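Long-range contacts in hypothetical bacterial 6-phosphogluconolactonase (Bacteroides fragilis, PDB 3SCY), which probably hydrolyses 6-phosphogluconolactone and has the fold of the seven-bladed beta-propeller lactonase family: residues Y30-S41 / D344-D352; V113-I122 / R151-V160. One frame throughout, in Å; residues are numbered along the deposited sequence.

Contact 1: residues Y30-S41 / D344-D352; sequences YTFRFNEETGES and DIKKDIKVD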
loop_
_atom_site.group_PDB
_atom_site.type_symbol
_atom_site.label_atom_id
_atom_site.label_comp_id
_atom_site.label_asym_id
_atom_site.label_seq_id
_atom_site.Cartn_x
_atom_site.Cartn_y
_atom_site.Cartn_z
ATOM N N TYR A 30 -6.394 13.864 -5.258
ATOM C CA TYR A 30 -5.705 15.128 -5.458
ATOM C C TYR A 30 -4.333 14.838 -6.019
ATOM O O TYR A 30 -3.701 13.837 -5.645
ATOM C CB TYR A 30 -5.609 15.903 -4.144
ATOM C CG TYR A 30 -6.947 16.365 -3.617
ATOM C CD1 TYR A 30 -7.719 15.539 -2.803
ATOM C CD2 TYR A 30 -7.472 17.604 -3.978
ATOM C CE1 TYR A 30 -8.973 15.940 -2.352
ATOM C CE2 TYR A 30 -8.733 18.013 -3.539
ATOM C CZ TYR A 30 -9.466 17.186 -2.702
ATOM O OH TYR A 30 -10.708 17.553 -2.258
ATOM N N THR A 31 -3.876 15.693 -6.937
ATOM C CA THR A 31 -2.551 15.532 -7.527
ATOM C C THR A 31 -1.709 16.777 -7.269
ATOM O O THR A 31 -2.240 17.892 -7.204
ATOM C CB THR A 31 -2.609 15.207 -8.998
ATOM O OG1 THR A 31 -3.275 16.265 -9.676
ATOM C CG2 THR A 31 -3.309 13.873 -9.284
ATOM N N PHE A 32 -0.402 16.561 -7.104
ATOM C CA PHE A 32 0.570 17.607 -6.759
ATOM C C PHE A 32 1.885 17.385 -7.453
ATOM O O PHE A 32 2.247 16.248 -7.741
ATOM C CB PHE A 32 0.856 17.605 -5.217
ATOM C CG PHE A 32 -0.337 17.820 -4.313
ATOM C CD1 PHE A 32 -1.186 16.764 -3.990
ATOM C CD2 PHE A 32 -0.620 19.076 -3.798
ATOM C CE1 PHE A 32 -2.302 16.966 -3.182
ATOM C CE2 PHE A 32 -1.766 19.290 -3.022
ATOM C CZ PHE A 32 -2.588 18.223 -2.701
ATOM N N ARG A 33 2.646 18.464 -7.644
ATOM C CA ARG A 33 4.032 18.322 -8.015
ATOM C C ARG A 33 4.804 18.307 -6.693
ATOM O O ARG A 33 4.481 19.095 -5.808
ATOM C CB ARG A 33 4.513 19.458 -8.929
ATOM C CG ARG A 33 5.751 19.042 -9.734
ATOM C CD ARG A 33 5.371 18.141 -10.905
ATOM N NE ARG A 33 4.670 18.940 -11.904
ATOM C CZ ARG A 33 3.904 18.486 -12.887
ATOM N NH1 ARG A 33 3.691 17.179 -13.029
ATOM N NH2 ARG A 33 3.317 19.332 -13.715
ATOM N N PHE A 34 5.766 17.404 -6.521
ATOM C CA PHE A 34 6.559 17.389 -5.282
ATOM C C PHE A 34 8.043 17.360 -5.646
ATOM O O PHE A 34 8.477 16.446 -6.353
ATOM C CB PHE A 34 6.181 16.187 -4.370
ATOM C CG PHE A 34 6.996 16.197 -3.089
ATOM C CD1 PHE A 34 6.634 17.014 -2.013
ATOM C CD2 PHE A 34 8.159 15.440 -2.979
ATOM C CE1 PHE A 34 7.413 17.060 -0.853
ATOM C CE2 PHE A 34 8.926 15.476 -1.808
ATOM C CZ PHE A 34 8.556 16.295 -0.760
ATOM N N ASN A 35 8.826 18.334 -5.143
ATOM C CA ASN A 35 10.251 18.362 -5.451
ATOM C C ASN A 35 11.017 17.531 -4.414
ATOM O O ASN A 35 11.032 17.895 -3.237
ATOM C CB ASN A 35 10.743 19.803 -5.499
ATOM C CG ASN A 35 12.111 19.930 -6.079
ATOM O OD1 ASN A 35 13.056 19.232 -5.680
ATOM N ND2 ASN A 35 12.240 20.788 -7.072
ATOM N N GLU A 36 11.619 16.395 -4.843
ATOM C CA GLU A 36 12.323 15.485 -3.920
ATOM C C GLU A 36 13.739 15.993 -3.553
ATOM O O GLU A 36 14.463 15.282 -2.865
ATOM C CB GLU A 36 12.371 14.030 -4.434
ATOM C CG GLU A 36 13.139 13.796 -5.731
ATOM C CD GLU A 36 13.543 12.367 -6.055
ATOM O OE1 GLU A 36 13.214 11.443 -5.273
ATOM O OE2 GLU A 36 14.246 12.182 -7.076
ATOM N N GLU A 37 14.127 17.192 -4.004
ATOM C CA GLU A 37 15.438 17.749 -3.599
ATOM C C GLU A 37 15.212 18.922 -2.632
ATOM O O GLU A 37 16.101 19.237 -1.833
ATOM C CB GLU A 37 16.331 18.173 -4.803
ATOM C CG GLU A 37 16.830 17.047 -5.713
ATOM C CD GLU A 37 17.689 15.899 -5.199
ATOM O OE1 GLU A 37 18.438 16.097 -4.215
ATOM O OE2 GLU A 37 17.660 14.814 -5.827
ATOM N N THR A 38 14.021 19.561 -2.672
ATOM C CA THR A 38 13.714 20.712 -1.805
ATOM C C THR A 38 12.521 20.538 -0.853
ATOM O O THR A 38 12.420 21.293 0.118
ATOM C CB THR A 38 13.441 21.975 -2.622
ATOM O OG1 THR A 38 12.238 21.785 -3.359
ATOM C CG2 THR A 38 14.597 22.357 -3.549
ATOM N N GLY A 39 11.604 19.605 -1.157
ATOM C CA GLY A 39 10.429 19.399 -0.319
ATOM C C GLY A 39 9.262 20.311 -0.621
ATOM O O GLY A 39 8.230 20.239 0.051
ATOM N N GLU A 40 9.405 21.163 -1.653
ATOM C CA GLU A 40 8.349 22.072 -2.099
ATOM C C GLU A 40 7.289 21.315 -2.892
ATOM O O GLU A 40 7.613 20.376 -3.611
ATOM C CB GLU A 40 8.927 23.211 -2.958
ATOM C CG GLU A 40 9.989 24.060 -2.255
ATOM C CD GLU A 40 9.574 24.932 -1.082
ATOM O OE1 GLU A 40 8.355 25.109 -0.860
ATOM O OE2 GLU A 40 10.477 25.476 -0.404
ATOM N N SER A 41 6.037 21.752 -2.785
ATOM C CA SER A 41 4.955 21.134 -3.522
ATOM C C SER A 41 4.061 22.173 -4.169
ATOM O O SER A 41 4.086 23.364 -3.832
ATOM C CB SER A 41 4.146 20.195 -2.631
ATOM O OG SER A 41 3.667 20.872 -1.481
ATOM N N ASP A 344 11.193 17.140 10.545
ATOM C CA ASP A 344 10.043 17.825 9.954
ATOM C C ASP A 344 10.542 19.141 9.356
ATOM O O ASP A 344 11.124 19.980 10.070
ATOM C CB ASP A 344 8.936 18.051 10.998
ATOM C CG ASP A 344 7.619 18.580 10.459
ATOM O OD1 ASP A 344 7.563 18.955 9.252
ATOM O OD2 ASP A 344 6.654 18.641 11.232
ATOM N N ILE A 345 10.339 19.310 8.035
ATOM C CA ILE A 345 10.800 20.503 7.320
ATOM C C ILE A 345 9.720 21.589 7.327
ATOM O O ILE A 345 9.970 22.690 6.825
ATOM C CB ILE A 345 11.294 20.186 5.885
ATOM C CG1 ILE A 345 10.129 19.809 4.930
ATOM C CG2 ILE A 345 12.434 19.168 5.875
ATOM C CD1 ILE A 345 10.576 19.688 3.430
ATOM N N LYS A 346 8.553 21.300 7.937
ATOM C CA LYS A 346 7.425 22.239 8.120
ATOM C C LYS A 346 6.931 22.811 6.763
ATOM O O LYS A 346 6.857 24.032 6.558
ATOM C CB LYS A 346 7.790 23.385 9.121
ATOM C CG LYS A 346 8.346 22.928 10.481
ATOM C CD LYS A 346 7.428 21.994 11.270
ATOM C CE LYS A 346 6.489 22.690 12.218
ATOM N NZ LYS A 346 5.684 21.705 12.991
ATOM N N LYS A 347 6.617 21.896 5.843
ATOM C CA LYS A 347 6.100 22.198 4.503
ATOM C C LYS A 347 4.843 21.352 4.280
ATOM O O LYS A 347 4.642 20.775 3.202
ATOM C CB LYS A 347 7.170 21.958 3.415
ATOM C CG LYS A 347 8.371 22.907 3.511
ATOM C CD LYS A 347 9.197 22.935 2.233
ATOM C CE LYS A 347 10.550 23.583 2.430
ATOM N NZ LYS A 347 10.443 25.039 2.715
ATOM N N ASP A 348 3.984 21.280 5.317
ATOM C CA ASP A 348 2.745 20.504 5.300
ATOM C C ASP A 348 1.843 20.825 4.120
ATOM O O ASP A 348 1.701 21.984 3.737
ATOM C CB ASP A 348 1.935 20.754 6.562
ATOM C CG ASP A 348 2.472 20.202 7.855
ATOM O OD1 ASP A 348 3.567 19.573 7.835
ATOM O OD2 ASP A 348 1.803 20.395 8.895
ATOM N N ILE A 349 1.232 19.787 3.557
ATOM C CA ILE A 349 0.294 19.907 2.439
ATOM C C ILE A 349 -1.108 19.682 2.994
ATOM O O ILE A 349 -1.380 18.605 3.540
ATOM C CB ILE A 349 0.643 18.905 1.299
ATOM C CG1 ILE A 349 2.118 19.062 0.821
ATOM C CG2 ILE A 349 -0.349 19.063 0.145
ATOM C CD1 ILE A 349 2.685 17.896 -0.077
ATOM N N LYS A 350 -2.000 20.677 2.846
ATOM C CA LYS A 350 -3.376 20.587 3.337
ATOM C C LYS A 350 -4.209 19.750 2.397
ATOM O O LYS A 350 -4.258 20.039 1.202
ATOM C CB LYS A 350 -4.015 21.988 3.509
ATOM N N VAL A 351 -4.786 18.655 2.917
ATOM C CA VAL A 351 -5.664 17.715 2.182
ATOM C C VAL A 351 -6.649 17.144 3.188
ATOM O O VAL A 351 -6.208 16.757 4.261
ATOM C CB VAL A 351 -4.905 16.551 1.452
ATOM C CG1 VAL A 351 -5.860 15.692 0.628
ATOM C CG2 VAL A 351 -3.765 17.043 0.579
ATOM N N ASP A 352 -7.951 17.024 2.861
ATOM C CA ASP A 352 -8.866 16.412 3.827
ATOM C C ASP A 352 -8.748 14.897 3.764
ATOM O O ASP A 352 -8.798 14.307 2.674
ATOM C CB ASP A 352 -10.337 16.843 3.626
ATOM C CG ASP A 352 -11.187 16.758 4.894
ATOM O OD1 ASP A 352 -10.866 17.466 5.878
ATOM O OD2 ASP A 352 -12.189 16.002 4.897
HETATM O O HOH W 1 5.395 20.535 0.560
#
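F32 carries its ring carbon CG beside the backbone N and anti to the carbonyl carbon (chi1 -59°), which points the ring at the 344-352 segment. I349 sets its CG2 anti to its own backbone N, on the side that meets this ring. The contact lies between two adjacent blades of the seven-bladed beta-propeller. Strand 28-35 belongs to the blade that closes the ring, where strand 13-20 pairs with the C-terminal strand 354-360. Strand 342-350 is one of the two edge strands of the blade before it.

Apolar side chains meet first. I349 CG2 lies 3.5 Å from F32 CE2, and V351 CG2 approaches F32 CZ at 3.7 Å from the next position but one. Both methyls meet the ring obliquely. V351 uses its other branch on Y30, with CG1 3.9 Å from Y30 CD1. The hydroxyl of Y30 turns to another partner, the backbone N of K27. V18 and P43 also touch F32 within its own blade.

Toward the turn the contact becomes polar and more open. S41 OG lies against the I349 side chain and hydrogen-bonds a water at 2.7 Å. That water is also within hydrogen-bonding distance of G39 O and K347 O. It has more acceptors in reach than protons, so it links the segments without every bond forming at once. E40 OE2 and K347 NZ form a salt bridge of 3.1 Å, but K347 has two conformers, so this link is doubtful. G39, with phi 85°, has no side chain, which lets I345 CD1 come within 3.8 Å of its CA.

Contact 2: residues V113-I122 / R151-V160; sequences VTANYSGGSI and RQTMPHLHCV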
loop_
_atom_site.group_PDB
_atom_site.type_symbol
_atom_site.label_atom_id
_atom_site.label_comp_id
_atom_site.label_asym_id
_atom_site.label_seq_id
_atom_site.Cartn_x
_atom_site.Cartn_y
_atom_site.Cartn_z
ATOM N N VAL A 113 -5.777 -6.542 -9.107
ATOM C CA VAL A 113 -6.278 -7.387 -8.029
ATOM C C VAL A 113 -6.573 -6.479 -6.835
ATOM O O VAL A 113 -5.740 -5.636 -6.527
ATOM C CB VAL A 113 -5.292 -8.529 -7.625
ATOM C CG1 VAL A 113 -5.915 -9.442 -6.585
ATOM C CG2 VAL A 113 -4.850 -9.343 -8.835
ATOM N N THR A 114 -7.729 -6.631 -6.186
ATOM C CA THR A 114 -8.061 -5.892 -4.970
ATOM C C THR A 114 -8.023 -6.785 -3.739
ATOM O O THR A 114 -8.371 -7.975 -3.811
ATOM C CB THR A 114 -9.461 -5.235 -5.047
ATOM O OG1 THR A 114 -10.471 -6.238 -5.118
ATOM C CG2 THR A 114 -9.593 -4.278 -6.197
ATOM N N ALA A 115 -7.795 -6.158 -2.580
ATOM C CA ALA A 115 -7.960 -6.771 -1.270
ATOM C C ALA A 115 -9.247 -6.209 -0.694
ATOM O O ALA A 115 -9.328 -4.997 -0.430
ATOM C CB ALA A 115 -6.774 -6.457 -0.373
ATOM N N ASN A 116 -10.265 -7.066 -0.488
ATOM C CA ASN A 116 -11.559 -6.593 -0.001
ATOM C C ASN A 116 -11.630 -6.866 1.484
ATOM O O ASN A 116 -11.746 -8.015 1.915
ATOM C CB ASN A 116 -12.720 -7.240 -0.771
ATOM C CG ASN A 116 -12.533 -7.155 -2.263
ATOM O OD1 ASN A 116 -12.028 -6.154 -2.799
ATOM N ND2 ASN A 116 -12.875 -8.228 -2.949
ATOM N N TYR A 117 -11.511 -5.783 2.267
ATOM C CA TYR A 117 -11.423 -5.876 3.722
ATOM C C TYR A 117 -12.656 -6.493 4.353
ATOM O O TYR A 117 -12.550 -7.395 5.189
ATOM C CB TYR A 117 -11.163 -4.486 4.332
ATOM C CG TYR A 117 -10.949 -4.528 5.825
ATOM C CD1 TYR A 117 -9.687 -4.778 6.361
ATOM C CD2 TYR A 117 -12.022 -4.406 6.706
ATOM C CE1 TYR A 117 -9.486 -4.839 7.734
ATOM C CE2 TYR A 117 -11.833 -4.472 8.086
ATOM C CZ TYR A 117 -10.559 -4.687 8.590
ATOM O OH TYR A 117 -10.350 -4.748 9.947
ATOM N N SER A 118 -13.822 -5.977 4.008
ATOM C CA SER A 118 -15.045 -6.452 4.651
ATOM C C SER A 118 -15.653 -7.650 3.928
ATOM O O SER A 118 -16.361 -8.448 4.546
ATOM C CB SER A 118 -16.046 -5.317 4.788
ATOM O OG SER A 118 -15.497 -4.329 5.653
ATOM N N GLY A 119 -15.324 -7.804 2.651
ATOM C CA GLY A 119 -15.752 -8.956 1.876
ATOM C C GLY A 119 -14.937 -10.189 2.226
ATOM O O GLY A 119 -15.362 -11.296 1.920
ATOM N N GLY A 120 -13.735 -9.992 2.815
ATOM C CA GLY A 120 -12.813 -11.082 3.155
ATOM C C GLY A 120 -12.536 -11.898 1.908
ATOM O O GLY A 120 -12.725 -13.112 1.877
ATOM N N SER A 121 -12.170 -11.196 0.836
ATOM C CA SER A 121 -11.976 -11.775 -0.473
ATOM C C SER A 121 -11.006 -10.916 -1.258
ATOM O O SER A 121 -10.617 -9.821 -0.815
ATOM C CB SER A 121 -13.318 -11.845 -1.210
ATOM O OG SER A 121 -13.874 -10.545 -1.357
ATOM N N ILE A 122 -10.650 -11.402 -2.458
ATOM C CA ILE A 122 -9.850 -10.664 -3.412
ATOM C C ILE A 122 -10.555 -10.750 -4.761
ATOM O O ILE A 122 -11.213 -11.762 -5.075
ATOM C CB ILE A 122 -8.364 -11.097 -3.504
ATOM C CG1 ILE A 122 -8.227 -12.561 -3.985
ATOM C CG2 ILE A 122 -7.656 -10.853 -2.166
ATOM C CD1 ILE A 122 -6.749 -12.980 -4.235
ATOM N N ARG A 151 -11.899 -7.643 16.028
ATOM C CA ARG A 151 -11.239 -7.443 14.749
ATOM C C ARG A 151 -11.020 -8.687 13.887
ATOM O O ARG A 151 -10.755 -8.520 12.694
ATOM C CB ARG A 151 -9.880 -6.761 14.992
ATOM C CG ARG A 151 -9.964 -5.366 15.633
ATOM C CD ARG A 151 -10.623 -4.303 14.753
ATOM N NE ARG A 151 -10.091 -4.252 13.379
ATOM C CZ ARG A 151 -9.032 -3.542 12.997
ATOM N NH1 ARG A 151 -8.351 -2.823 13.881
ATOM N NH2 ARG A 151 -8.646 -3.546 11.726
ATOM N N GLN A 152 -11.124 -9.906 14.446
ATOM C CA GLN A 152 -10.823 -11.123 13.675
ATOM C C GLN A 152 -11.972 -12.141 13.701
ATOM O O GLN A 152 -11.734 -13.337 13.847
ATOM C CB GLN A 152 -9.518 -11.757 14.203
ATOM C CG GLN A 152 -8.307 -10.815 14.159
ATOM C CD GLN A 152 -7.036 -11.461 14.654
ATOM O OE1 GLN A 152 -6.917 -11.848 15.825
ATOM N NE2 GLN A 152 -6.051 -11.589 13.778
ATOM N N THR A 153 -13.209 -11.667 13.495
ATOM C CA THR A 153 -14.412 -12.517 13.498
ATOM C C THR A 153 -14.579 -13.218 12.147
ATOM O O THR A 153 -15.397 -14.127 12.018
ATOM C CB THR A 153 -15.656 -11.665 13.817
ATOM O OG1 THR A 153 -15.857 -10.728 12.759
ATOM C CG2 THR A 153 -15.532 -10.916 15.133
HETATM N N MSE A 154 -13.796 -12.782 11.140
HETATM C CA MSE A 154 -13.868 -13.263 9.759
HETATM C C MSE A 154 -12.610 -12.870 9.009
HETATM O O MSE A 154 -11.879 -12.003 9.494
HETATM C CB MSE A 154 -15.095 -12.635 9.044
HETATM C CG MSE A 154 -15.147 -11.115 9.174
HETATM SE SE MSE A 154 -16.539 -10.201 8.182
HETATM C CE MSE A 154 -18.063 -11.407 8.486
ATOM N N PRO A 155 -12.375 -13.386 7.784
ATOM C CA PRO A 155 -11.212 -12.901 7.021
ATOM C C PRO A 155 -11.366 -11.411 6.682
ATOM O O PRO A 155 -12.487 -10.910 6.507
ATOM C CB PRO A 155 -11.226 -13.771 5.755
ATOM C CG PRO A 155 -12.046 -14.966 6.126
ATOM C CD PRO A 155 -13.108 -14.422 7.026
ATOM N N HIS A 156 -10.253 -10.693 6.669
ATOM C CA HIS A 156 -10.200 -9.281 6.307
ATOM C C HIS A 156 -8.986 -9.127 5.440
ATOM O O HIS A 156 -7.869 -9.192 5.937
ATOM C CB HIS A 156 -10.143 -8.389 7.560
ATOM C CG HIS A 156 -11.395 -8.381 8.394
ATOM N ND1 HIS A 156 -12.592 -7.894 7.898
ATOM C CD2 HIS A 156 -11.579 -8.743 9.691
ATOM C CE1 HIS A 156 -13.474 -8.015 8.888
ATOM N NE2 HIS A 156 -12.914 -8.525 9.982
ATOM N N LEU A 157 -9.187 -8.995 4.139
ATOM C CA LEU A 157 -8.070 -8.944 3.209
ATOM C C LEU A 157 -7.576 -7.514 3.080
ATOM O O LEU A 157 -8.355 -6.611 2.802
ATOM C CB LEU A 157 -8.500 -9.572 1.872
ATOM C CG LEU A 157 -8.321 -11.105 1.768
ATOM C CD1 LEU A 157 -6.863 -11.447 1.519
ATOM C CD2 LEU A 157 -8.864 -11.861 3.010
ATOM N N HIS A 158 -6.276 -7.294 3.344
ATOM C CA HIS A 158 -5.751 -5.941 3.454
ATOM C C HIS A 158 -4.612 -5.594 2.536
ATOM O O HIS A 158 -4.229 -4.416 2.485
ATOM C CB HIS A 158 -5.281 -5.685 4.903
ATOM C CG HIS A 158 -5.649 -4.325 5.408
ATOM N ND1 HIS A 158 -5.408 -3.180 4.665
ATOM C CD2 HIS A 158 -6.223 -3.973 6.581
ATOM C CE1 HIS A 158 -5.900 -2.179 5.384
ATOM N NE2 HIS A 158 -6.361 -2.608 6.558
ATOM N N CYS A 159 -4.062 -6.582 1.815
ATOM C CA CYS A 159 -2.942 -6.344 0.939
ATOM C C CYS A 159 -2.866 -7.444 -0.075
ATOM O O CYS A 159 -3.213 -8.583 0.238
ATOM C CB CYS A 159 -1.651 -6.262 1.753
ATOM S SG CYS A 159 -0.220 -5.622 0.837
ATOM N N VAL A 160 -2.487 -7.107 -1.305
ATOM C CA VAL A 160 -2.230 -8.056 -2.366
ATOM C C VAL A 160 -0.930 -7.629 -3.036
ATOM O O VAL A 160 -0.794 -6.471 -3.450
ATOM C CB VAL A 160 -3.390 -8.227 -3.390
ATOM C CG1 VAL A 160 -4.499 -9.096 -2.810
ATOM C CG2 VAL A 160 -3.939 -6.878 -3.863
HETATM O O HOH W 2 -11.701 -5.924 11.685
HETATM O O HOH W 3 -15.201 -11.110 5.678
#
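Y117 and H156 meet where neighbouring blades of the beta-propeller join. Strand 111-116 belongs to one four-stranded blade, and strand 157-162 is the first strand of the next. Y117 has CG anti to its backbone N (chi1 -175°). This lays its ring over H156 in an offset stack, with centroids 4.4 Å apart and planes at 17°. The edge of the same ring turns toward the face of H158 in an offset edge-to-face pair, with H158 CD2 near the Y117 ring plane.

Most of the polar atoms here have partners. H156 ND1 donates to Y117 O at 2.8 Å. Y117 O lies nearly in the H156 ring plane, while ND1 sits above the Y117 carbonyl plane. H156 N goes to D173. R151 NH2 gives Y117 OH a bond of 2.7 Å that is close to straight (166°) and lies in the guanidinium plane. R151 NH1 makes a salt bridge with E230. A water accepts from R151 NE and donates to R151 O, and it also bonds Y117 OH. A second water donates to S118 O and to P155 O, the latter at 2.8 Å. S118 OG is bonded to D101, and H158 NE2 to an unidentified molecule, probably from the crystallisation liquor.

The G1 beta bulge at G120 and S121 faces N116, whose ND2 donates to S121 OG at 3.0 Å and also to T123 OG1. L157 CD1 and V160 CG1 both pack on I122 CG2. One buried amide has no partner in the model: C159 N, which lies 3.5 Å from A115 CB.

Both contacts join neighbouring blades of the propeller, but they share no strand. They lie on opposite sides of the chain's centre, and their nearest atoms are about 17 Å apart. Contact 2 is nested in sequence within the long loop that contact 1 closes. Contact 1 sits further out and is partly buried. It couples the blade completed by both chain termini to its neighbour through apolar side chains, with a water and a doubtful salt bridge at the open end. Contact 2 is buried and closer to the centre. There, direct side-chain hydrogen bonds and a stacked aromatic pair lie beside branched aliphatic side chains and A115.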